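Local coordinates for protein azurocidin (Homo sapiens, PDB 1FY1) that is a serine protease homolog that binds heparin, kills many Gram-negative bacteria, probably through affinity for their lipopolysaccharide, and attracts monocytes and fibroblasts, at residues A[69-74]-A[97-102]; A[13-18]-A[126-131]; A[28-33]-A[93-98]. The protein carries 2 engineered substitutions. All blocks are in the same frame, centred on the assembly; numbering follows the deposited sequence.

Contact 1: residues A[69-74]-A[97-102]; sequences QTFSIS and REANLT. With NAG (2-acetamido-2-deoxy-beta-D-glucopyranose), chain C.
Phe-71 and Arg-97 cross at about a right angle. Their ring and guanidinium planes are 35° apart. Phe-71 CE1 lies 3.6 Å above the guanidinium plane of Arg-97, over its centre. The Arg-97 stem meets the ring from another side: CG lies in the ring plane, at the edge, 3.4 Å from Phe-71 CE1. With chi1 at 71°, Arg-97 CG stands between the backbone N and the carbonyl carbon, and the extended chain carries the guanidinium to the Thr-70 carbonyl. There NH1 donates to Thr-70 O at 2.8 Å, in the carbonyl plane; NH2 adds a weak bond to the same oxygen. NH2 also donates to O6 of the N-acetylglucosamine at 2.6 Å. This sugar is joined covalently to Asn-100 ND2, so Arg-97 probably links the sugar to the strand. At the neighbouring ring atom, Phe-71 CZ packs 3.6 Å from Ala-99 CB. The Gln-69 amide grips the backbone of Asn-100 at two points. OE1 accepts from Asn-100 N at 2.7 Å, and NE2 donates to Asn-100 O at 2.9 Å. One end accepts and the other donates, which sets which way round the amide lies. Residues 97-102, in the loop after strand 91-95, run alongside strand 69-77 in the opposite direction. Leu-55 of strand 52-55 touches both Phe-71 and Ala-99.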
loop_
_atom_site.group_PDB
_atom_site.type_symbol
_atom_site.label_atom_id
_atom_site.label_comp_id
_atom_site.label_asym_id
_atom_site.label_seq_id
_atom_site.Cartn_x
_atom_site.Cartn_y
_atom_site.Cartn_z
ATOM N N GLN A 69 7.200 -15.554 3.502
ATOM C CA GLN A 69 7.107 -15.406 4.978
ATOM C C GLN A 69 5.651 -15.121 5.305
ATOM O O GLN A 69 5.052 -14.209 4.732
ATOM C CB GLN A 69 8.017 -14.288 5.543
ATOM C CG GLN A 69 9.466 -14.753 5.600
ATOM C CD GLN A 69 10.506 -13.690 5.891
ATOM O OE1 GLN A 69 10.901 -13.502 7.024
ATOM N NE2 GLN A 69 11.136 -13.158 4.863
ATOM N N THR A 70 5.056 -15.925 6.172
ATOM C CA THR A 70 3.641 -15.756 6.495
ATOM C C THR A 70 3.385 -15.282 7.912
ATOM O O THR A 70 3.995 -15.731 8.877
ATOM C CB THR A 70 2.816 -16.957 6.007
ATOM O OG1 THR A 70 3.205 -17.177 4.657
ATOM C CG2 THR A 70 1.331 -16.665 6.020
ATOM N N PHE A 71 2.475 -14.330 8.061
ATOM C CA PHE A 71 2.254 -13.776 9.375
ATOM C C PHE A 71 0.814 -13.436 9.622
ATOM O O PHE A 71 0.050 -13.155 8.705
ATOM C CB PHE A 71 3.022 -12.421 9.541
ATOM C CG PHE A 71 4.540 -12.447 9.380
ATOM C CD1 PHE A 71 5.361 -12.688 10.482
ATOM C CD2 PHE A 71 5.151 -12.207 8.151
ATOM C CE1 PHE A 71 6.750 -12.726 10.383
ATOM C CE2 PHE A 71 6.539 -12.226 8.026
ATOM C CZ PHE A 71 7.336 -12.499 9.141
ATOM N N SER A 72 0.500 -13.479 10.911
ATOM C CA SER A 72 -0.765 -13.118 11.506
ATOM C C SER A 72 -0.613 -11.716 12.140
ATOM O O SER A 72 0.480 -11.282 12.487
ATOM C CB SER A 72 -1.237 -14.138 12.527
ATOM O OG SER A 72 -0.329 -14.126 13.610
ATOM N N ILE A 73 -1.713 -11.012 12.265
ATOM C CA ILE A 73 -1.750 -9.678 12.814
ATOM C C ILE A 73 -2.070 -9.625 14.308
ATOM O O ILE A 73 -3.184 -9.926 14.693
ATOM C CB ILE A 73 -2.857 -8.959 12.062
ATOM C CG1 ILE A 73 -2.538 -8.969 10.558
ATOM C CG2 ILE A 73 -3.097 -7.571 12.663
ATOM C CD1 ILE A 73 -3.770 -8.759 9.687
ATOM N N SER A 74 -1.113 -9.187 15.133
ATOM C CA SER A 74 -1.316 -9.062 16.582
ATOM C C SER A 74 -2.124 -7.824 16.957
ATOM O O SER A 74 -2.931 -7.827 17.874
ATOM C CB SER A 74 0.004 -8.991 17.296
ATOM O OG SER A 74 0.825 -10.031 16.827
ATOM N N ARG A 97 5.500 -11.785 14.720
ATOM C CA ARG A 97 6.925 -11.970 14.961
ATOM C C ARG A 97 7.783 -11.227 13.933
ATOM O O ARG A 97 7.288 -10.795 12.902
ATOM C CB ARG A 97 7.228 -13.447 14.912
ATOM C CG ARG A 97 7.128 -14.013 13.502
ATOM C CD ARG A 97 6.996 -15.527 13.520
ATOM N NE ARG A 97 7.281 -16.128 12.232
ATOM C CZ ARG A 97 6.393 -16.270 11.259
ATOM N NH1 ARG A 97 5.130 -15.867 11.379
ATOM N NH2 ARG A 97 6.787 -16.830 10.122
ATOM N N GLU A 98 9.079 -11.079 14.225
ATOM C CA GLU A 98 10.004 -10.379 13.339
ATOM C C GLU A 98 10.200 -10.989 11.986
ATOM O O GLU A 98 10.570 -12.145 11.857
ATOM C CB GLU A 98 11.420 -10.156 13.914
ATOM C CG GLU A 98 11.495 -9.007 14.933
ATOM C CD GLU A 98 12.832 -8.329 14.944
ATOM O OE1 GLU A 98 13.806 -8.744 14.319
ATOM O OE2 GLU A 98 12.811 -7.226 15.661
ATOM N N ALA A 99 10.047 -10.171 10.984
ATOM C CA ALA A 99 10.273 -10.636 9.667
ATOM C C ALA A 99 11.765 -10.763 9.435
ATOM O O ALA A 99 12.561 -9.910 9.836
ATOM C CB ALA A 99 9.626 -9.708 8.638
ATOM N N ASN A 100 12.138 -11.864 8.799
ATOM C CA ASN A 100 13.514 -12.120 8.439
ATOM C C ASN A 100 13.780 -11.337 7.185
ATOM O O ASN A 100 13.061 -11.513 6.203
ATOM C CB ASN A 100 13.756 -13.620 8.175
ATOM C CG ASN A 100 14.416 -14.408 9.288
ATOM O OD1 ASN A 100 15.611 -14.199 9.578
ATOM N ND2 ASN A 100 13.673 -15.370 9.853
ATOM N N LEU A 101 14.776 -10.462 7.243
ATOM C CA LEU A 101 15.173 -9.615 6.122
ATOM C C LEU A 101 16.000 -10.378 5.110
ATOM O O LEU A 101 17.189 -10.615 5.337
ATOM C CB LEU A 101 15.978 -8.442 6.654
ATOM C CG LEU A 101 15.098 -7.332 7.170
ATOM C CD1 LEU A 101 14.902 -6.346 6.036
ATOM C CD2 LEU A 101 13.732 -7.901 7.529
ATOM N N THR A 102 15.377 -10.758 3.996
ATOM C CA THR A 102 16.053 -11.513 2.953
ATOM C C THR A 102 16.202 -10.726 1.678
ATOM O O THR A 102 15.885 -9.537 1.620
ATOM C CB THR A 102 15.263 -12.815 2.687
ATOM O OG1 THR A 102 14.066 -12.545 1.982
ATOM C CG2 THR A 102 14.856 -13.436 4.017
HETATM C C1 NAG C . 13.581 -16.771 9.488
HETATM C C2 NAG C . 14.031 -17.943 10.387
HETATM C C3 NAG C . 12.933 -19.060 10.452
HETATM C C4 NAG C . 11.438 -18.629 10.475
HETATM C C5 NAG C . 11.292 -17.648 9.297
HETATM C C6 NAG C . 9.860 -17.175 8.981
HETATM C C7 NAG C . 16.341 -18.928 10.413
HETATM C C8 NAG C . 17.228 -19.842 9.530
HETATM N N2 NAG C . 15.217 -18.585 9.770
HETATM O O3 NAG C . 13.215 -19.873 11.566
HETATM O O4 NAG C . 10.514 -19.783 10.365
HETATM O O5 NAG C . 12.186 -16.565 9.631
HETATM O O6 NAG C . 9.358 -16.265 9.991
HETATM O O7 NAG C . 16.292 -19.039 11.640
#

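Contact 2: residues A[13-18]-A[126-131]; sequences PFLASI and AGWGSQ
This is a buried apolar contact between the two beta barrels of the chymotrypsin-like fold, made chiefly by Leu-15 and Trp-128. Leu-15 belongs to the N-terminal barrel. Trp-128 follows directly on strand 122-127 of the C-terminal sheet. The two side chains come from opposite directions. Leu-15 CD2 lies 3.9 Å from Trp-128 CZ3, at the six-membered end of the indole. Leu-15 CD2 is also 4.1 Å from Trp-128 CH2. Its approach to the ring is oblique. The same CZ3 is 4.0 Å from Ser-17 CB, which also comes obliquely. Between these two residues the backbone turns a carbonyl to the indole: Ala-16 O sits at the ring edge, near its plane, 3.7 Å from Trp-128 CZ3. With chi1 at -68°, Trp-128 CG lies anti to its carbonyl carbon, and the indole reaches across to the other barrel. The polar end of the ring is satisfied elsewhere, since NE1 donates to Tyr-58 O. Ser-17 OG bonds to His-24 ND1; it is CB that comes near the indole. Around the contact, Leu-15 packs on Pro-178 of strand 178-181, Trp-128 on Leu-60 and Pro-141, and Ala-16 on Leu-55 of strand 52-55.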
loop_
_atom_site.group_PDB
_atom_site.type_symbol
_atom_site.label_atom_id
_atom_site.label_comp_id
_atom_site.label_asym_id
_atom_site.label_seq_id
_atom_site.Cartn_x
_atom_site.Cartn_y
_atom_site.Cartn_z
ATOM N N PRO A 13 10.733 -5.620 -3.173
ATOM C CA PRO A 13 10.760 -6.531 -2.085
ATOM C C PRO A 13 10.121 -6.097 -0.770
ATOM O O PRO A 13 10.163 -6.836 0.234
ATOM C CB PRO A 13 12.219 -6.965 -1.914
ATOM C CG PRO A 13 13.057 -6.099 -2.873
ATOM C CD PRO A 13 12.092 -5.105 -3.546
ATOM N N PHE A 14 9.558 -4.907 -0.769
ATOM C CA PHE A 14 8.921 -4.331 0.399
ATOM C C PHE A 14 7.448 -4.628 0.455
ATOM O O PHE A 14 6.770 -4.506 1.471
ATOM C CB PHE A 14 9.133 -2.790 0.385
ATOM C CG PHE A 14 8.822 -2.132 -0.942
ATOM C CD1 PHE A 14 7.513 -1.879 -1.373
ATOM C CD2 PHE A 14 9.865 -1.718 -1.770
ATOM C CE1 PHE A 14 7.255 -1.247 -2.594
ATOM C CE2 PHE A 14 9.622 -1.075 -2.987
ATOM C CZ PHE A 14 8.314 -0.852 -3.408
ATOM N N LEU A 15 7.014 -5.033 -0.688
ATOM C CA LEU A 15 5.647 -5.303 -0.980
ATOM C C LEU A 15 5.010 -6.459 -0.225
ATOM O O LEU A 15 5.527 -7.573 -0.184
ATOM C CB LEU A 15 5.589 -5.533 -2.489
ATOM C CG LEU A 15 4.340 -4.964 -3.111
ATOM C CD1 LEU A 15 4.318 -3.447 -2.841
ATOM C CD2 LEU A 15 4.353 -5.249 -4.610
ATOM N N ALA A 16 3.831 -6.158 0.340
ATOM C CA ALA A 16 3.002 -7.106 1.067
ATOM C C ALA A 16 1.673 -7.387 0.359
ATOM O O ALA A 16 1.086 -6.555 -0.358
ATOM C CB ALA A 16 2.739 -6.636 2.486
ATOM N N SER A 17 1.182 -8.590 0.654
ATOM C CA SER A 17 -0.077 -9.086 0.170
ATOM C C SER A 17 -0.920 -9.505 1.366
ATOM O O SER A 17 -0.593 -10.472 2.080
ATOM C CB SER A 17 0.087 -10.288 -0.755
ATOM O OG SER A 17 -1.188 -10.772 -1.137
ATOM N N ILE A 18 -1.977 -8.724 1.605
ATOM C CA ILE A 18 -2.915 -8.989 2.688
ATOM C C ILE A 18 -4.018 -9.971 2.217
ATOM O O ILE A 18 -4.713 -9.762 1.191
ATOM C CB ILE A 18 -3.416 -7.749 3.436
ATOM C CG1 ILE A 18 -2.250 -7.013 4.112
ATOM C CG2 ILE A 18 -4.442 -8.166 4.488
ATOM C CD1 ILE A 18 -1.584 -6.046 3.180
ATOM N N ALA A 126 2.884 0.041 -7.542
ATOM C CA ALA A 126 2.866 -1.323 -8.004
ATOM C C ALA A 126 1.985 -2.227 -7.191
ATOM O O ALA A 126 1.806 -2.023 -6.019
ATOM C CB ALA A 126 4.277 -1.857 -7.998
ATOM N N GLY A 127 1.434 -3.247 -7.842
ATOM C CA GLY A 127 0.587 -4.193 -7.157
ATOM C C GLY A 127 -0.007 -5.255 -8.076
ATOM O O GLY A 127 0.181 -5.256 -9.291
ATOM N N TRP A 128 -0.704 -6.167 -7.412
ATOM C CA TRP A 128 -1.417 -7.267 -7.976
ATOM C C TRP A 128 -2.887 -6.938 -8.195
ATOM O O TRP A 128 -3.713 -7.795 -8.047
ATOM C CB TRP A 128 -1.426 -8.431 -7.000
ATOM C CG TRP A 128 -0.117 -9.096 -6.748
ATOM C CD1 TRP A 128 0.394 -10.117 -7.463
ATOM C CD2 TRP A 128 0.765 -8.901 -5.636
ATOM N NE1 TRP A 128 1.558 -10.571 -6.891
ATOM C CE2 TRP A 128 1.825 -9.828 -5.782
ATOM C CE3 TRP A 128 0.769 -8.010 -4.558
ATOM C CZ2 TRP A 128 2.884 -9.879 -4.893
ATOM C CZ3 TRP A 128 1.804 -8.073 -3.658
ATOM C CH2 TRP A 128 2.836 -9.000 -3.821
ATOM N N GLY A 129 -3.245 -5.705 -8.435
ATOM C CA GLY A 129 -4.641 -5.358 -8.601
ATOM C C GLY A 129 -5.049 -5.627 -10.025
ATOM O O GLY A 129 -4.205 -5.939 -10.845
ATOM N N SER A 130 -6.332 -5.511 -10.324
ATOM C CA SER A 130 -6.806 -5.785 -11.650
ATOM C C SER A 130 -6.457 -4.720 -12.632
ATOM O O SER A 130 -5.952 -3.657 -12.292
ATOM C CB SER A 130 -8.293 -6.089 -11.697
ATOM O OG SER A 130 -9.065 -4.941 -11.406
ATOM N N GLN A 131 -6.732 -5.047 -13.875
ATOM C CA GLN A 131 -6.479 -4.154 -14.973
ATOM C C GLN A 131 -7.725 -3.448 -15.431
ATOM O O GLN A 131 -7.684 -2.628 -16.334
ATOM C CB GLN A 131 -5.814 -4.876 -16.161
ATOM C CG GLN A 131 -4.612 -5.743 -15.722
ATOM C CD GLN A 131 -3.890 -6.376 -16.892
ATOM O OE1 GLN A 131 -4.319 -6.270 -18.065
ATOM N NE2 GLN A 131 -2.781 -7.047 -16.613
#

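Contact 3: residues A[28-33]-A[93-98]; sequences GALIHA and LQLDRE. With NAG (2-acetamido-2-deoxy-beta-D-glucopyranose), chain C.
Leu-30 meets Leu-95 in the six-stranded N-terminal barrel of the trypsin-like fold, and Ala-33 meets Glu-98 just past the strand ends. Strands 23-32 and 91-95 are not neighbours in the barrel; strand 35-38 runs between them. A classic beta bulge sets Ile-31 and His-32 opposite the single residue Phe-35, just before the chain leaves the sheet at Ala-33. Residues 28-33 lie in the region with antibiotic activity. The apolar contact is made by branch ends. Leu-30 CG is anti to the backbone N (chi1 -175°), and its CD1 comes to 4.3 Å from Leu-95 CD1. Val-36 and Val-105 also touch Leu-30. The Leu-95 methyl CD1 lies 4.1 Å from Ala-33 O as well. Ala-33 CB lies 4.2 Å from the carboxylate carbon, Glu-98 CD. The Glu-98 side chain also touches Arg-34. His-32 NE2 is 5.4 Å from Glu-98 OE2, too far for a salt bridge. Backbone contacts add to this: Glu-98 CA gives a CA-H...O contact to Ala-33 O at 3.6 Å, and Ala-33 is also hydrogen-bonded to the backbone of Ala-99. One salt bridge stays within residues 93-98. Arg-97 NH1 donates to the syn lone pair of Asp-96 OD2 at 3.0 Å, nearly straight at 170° and in the guanidinium plane.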
loop_
_atom_site.group_PDB
_atom_site.type_symbol
_atom_site.label_atom_id
_atom_site.label_comp_id
_atom_site.label_asym_id
_atom_site.label_seq_id
_atom_site.Cartn_x
_atom_site.Cartn_y
_atom_site.Cartn_z
ATOM N N GLY A 28 0.181 -3.526 0.626
ATOM C CA GLY A 28 0.836 -2.899 1.760
ATOM C C GLY A 28 2.340 -2.830 1.526
ATOM O O GLY A 28 2.803 -3.299 0.483
ATOM N N ALA A 29 3.081 -2.262 2.505
ATOM C CA ALA A 29 4.538 -2.150 2.465
ATOM C C ALA A 29 5.112 -2.440 3.834
ATOM O O ALA A 29 4.497 -2.134 4.844
ATOM C CB ALA A 29 4.964 -0.771 2.058
ATOM N N LEU A 30 6.253 -3.089 3.865
ATOM C CA LEU A 30 6.965 -3.431 5.080
ATOM C C LEU A 30 7.824 -2.237 5.450
ATOM O O LEU A 30 8.748 -1.889 4.697
ATOM C CB LEU A 30 7.881 -4.615 4.790
ATOM C CG LEU A 30 8.582 -5.127 6.020
ATOM C CD1 LEU A 30 7.564 -5.654 7.044
ATOM C CD2 LEU A 30 9.551 -6.214 5.591
ATOM N N ILE A 31 7.484 -1.593 6.576
ATOM C CA ILE A 31 8.193 -0.379 7.012
ATOM C C ILE A 31 9.069 -0.531 8.226
ATOM O O ILE A 31 9.774 0.367 8.604
ATOM C CB ILE A 31 7.212 0.760 7.218
ATOM C CG1 ILE A 31 6.240 0.390 8.349
ATOM C CG2 ILE A 31 6.503 1.062 5.884
ATOM C CD1 ILE A 31 5.420 1.550 8.926
ATOM N N HIS A 32 8.997 -1.664 8.848
ATOM C CA HIS A 32 9.733 -2.015 10.039
ATOM C C HIS A 32 9.654 -3.533 10.150
ATOM O O HIS A 32 8.651 -4.116 9.777
ATOM C CB HIS A 32 9.059 -1.341 11.247
ATOM C CG HIS A 32 9.677 -1.714 12.574
ATOM N ND1 HIS A 32 10.697 -0.957 13.147
ATOM C CD2 HIS A 32 9.427 -2.761 13.413
ATOM C CE1 HIS A 32 11.021 -1.529 14.292
ATOM N NE2 HIS A 32 10.290 -2.614 14.472
ATOM N N ALA A 33 10.675 -4.196 10.640
ATOM C CA ALA A 33 10.644 -5.674 10.721
ATOM C C ALA A 33 9.434 -6.286 11.374
ATOM O O ALA A 33 9.265 -7.511 11.369
ATOM C CB ALA A 33 11.861 -6.214 11.453
ATOM N N LEU A 93 -0.071 -2.533 10.819
ATOM C CA LEU A 93 -0.231 -3.883 11.292
ATOM C C LEU A 93 1.012 -4.374 11.946
ATOM O O LEU A 93 2.116 -4.295 11.401
ATOM C CB LEU A 93 -0.551 -4.868 10.150
ATOM C CG LEU A 93 -1.621 -4.365 9.190
ATOM C CD1 LEU A 93 -1.803 -5.374 8.061
ATOM C CD2 LEU A 93 -2.938 -4.146 9.932
ATOM N N GLN A 94 0.796 -4.907 13.127
ATOM C CA GLN A 94 1.860 -5.475 13.882
ATOM C C GLN A 94 1.785 -6.954 13.664
ATOM O O GLN A 94 0.728 -7.569 13.907
ATOM C CB GLN A 94 1.738 -5.173 15.382
ATOM C CG GLN A 94 3.008 -5.595 16.124
ATOM C CD GLN A 94 2.838 -5.567 17.625
ATOM O OE1 GLN A 94 1.768 -5.214 18.148
ATOM N NE2 GLN A 94 3.898 -5.966 18.323
ATOM N N LEU A 95 2.909 -7.482 13.206
ATOM C CA LEU A 95 3.136 -8.891 12.913
ATOM C C LEU A 95 3.385 -9.715 14.184
ATOM O O LEU A 95 4.005 -9.265 15.155
ATOM C CB LEU A 95 4.344 -9.024 11.924
ATOM C CG LEU A 95 4.277 -8.066 10.721
ATOM C CD1 LEU A 95 5.538 -8.231 9.889
ATOM C CD2 LEU A 95 3.022 -8.319 9.878
ATOM N N ASP A 96 2.945 -10.953 14.159
ATOM C CA ASP A 96 3.124 -11.864 15.278
ATOM C C ASP A 96 4.595 -12.087 15.649
ATOM O O ASP A 96 4.920 -12.517 16.755
ATOM C CB ASP A 96 2.442 -13.217 14.956
ATOM C CG ASP A 96 2.876 -13.846 13.641
ATOM O OD1 ASP A 96 2.375 -13.582 12.556
ATOM O OD2 ASP A 96 3.898 -14.661 13.784
ATOM N N ARG A 97 5.500 -11.785 14.720
ATOM C CA ARG A 97 6.925 -11.970 14.961
ATOM C C ARG A 97 7.783 -11.227 13.933
ATOM O O ARG A 97 7.288 -10.795 12.902
ATOM C CB ARG A 97 7.228 -13.447 14.912
ATOM C CG ARG A 97 7.128 -14.013 13.502
ATOM C CD ARG A 97 6.996 -15.527 13.520
ATOM N NE ARG A 97 7.281 -16.128 12.232
ATOM C CZ ARG A 97 6.393 -16.270 11.259
ATOM N NH1 ARG A 97 5.130 -15.867 11.379
ATOM N NH2 ARG A 97 6.787 -16.830 10.122
ATOM N N GLU A 98 9.079 -11.079 14.225
ATOM C CA GLU A 98 10.004 -10.379 13.339
ATOM C C GLU A 98 10.200 -10.989 11.986
ATOM O O GLU A 98 10.570 -12.145 11.857
ATOM C CB GLU A 98 11.420 -10.156 13.914
ATOM C CG GLU A 98 11.495 -9.007 14.933
ATOM C CD GLU A 98 12.832 -8.329 14.944
ATOM O OE1 GLU A 98 13.806 -8.744 14.319
ATOM O OE2 GLU A 98 12.811 -7.226 15.661
HETATM C C1 NAG C . 13.581 -16.771 9.488
HETATM C C2 NAG C . 14.031 -17.943 10.387
HETATM C C3 NAG C . 12.933 -19.060 10.452
HETATM C C4 NAG C . 11.438 -18.629 10.475
HETATM C C5 NAG C . 11.292 -17.648 9.297
HETATM C C6 NAG C . 9.860 -17.175 8.981
HETATM C C7 NAG C . 16.341 -18.928 10.413
HETATM C C8 NAG C . 17.228 -19.842 9.530
HETATM N N2 NAG C . 15.217 -18.585 9.770
HETATM O O3 NAG C . 13.215 -19.873 11.566
HETATM O O4 NAG C . 10.514 -19.783 10.365
HETATM O O5 NAG C . 12.186 -16.565 9.631
HETATM O O6 NAG C . 9.358 -16.265 9.991
HETATM O O7 NAG C . 16.292 -19.039 11.640
#

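How the contacts relate
Contacts 1 and 3 have centres about 6 Å apart and share Arg-97 and Glu-98. They also meet across neighbouring strands 69-77 and 91-95, where Ser-74 N lies 2.7 Å from Gln-94 O, a probable hydrogen bond. Both touch the same N-acetylglucosamine. Contact 2 lies deeper, with its centre about 17 Å from that of contact 1 and about 15 Å from that of contact 3. Strands 15-20 and 23-32 join it to contact 3: Phe-14 O is 2.8 Å from Leu-30 N, again a probable hydrogen bond. Contacts 1 and 3 thus belong to one barrel, while contact 2 joins that barrel to the other.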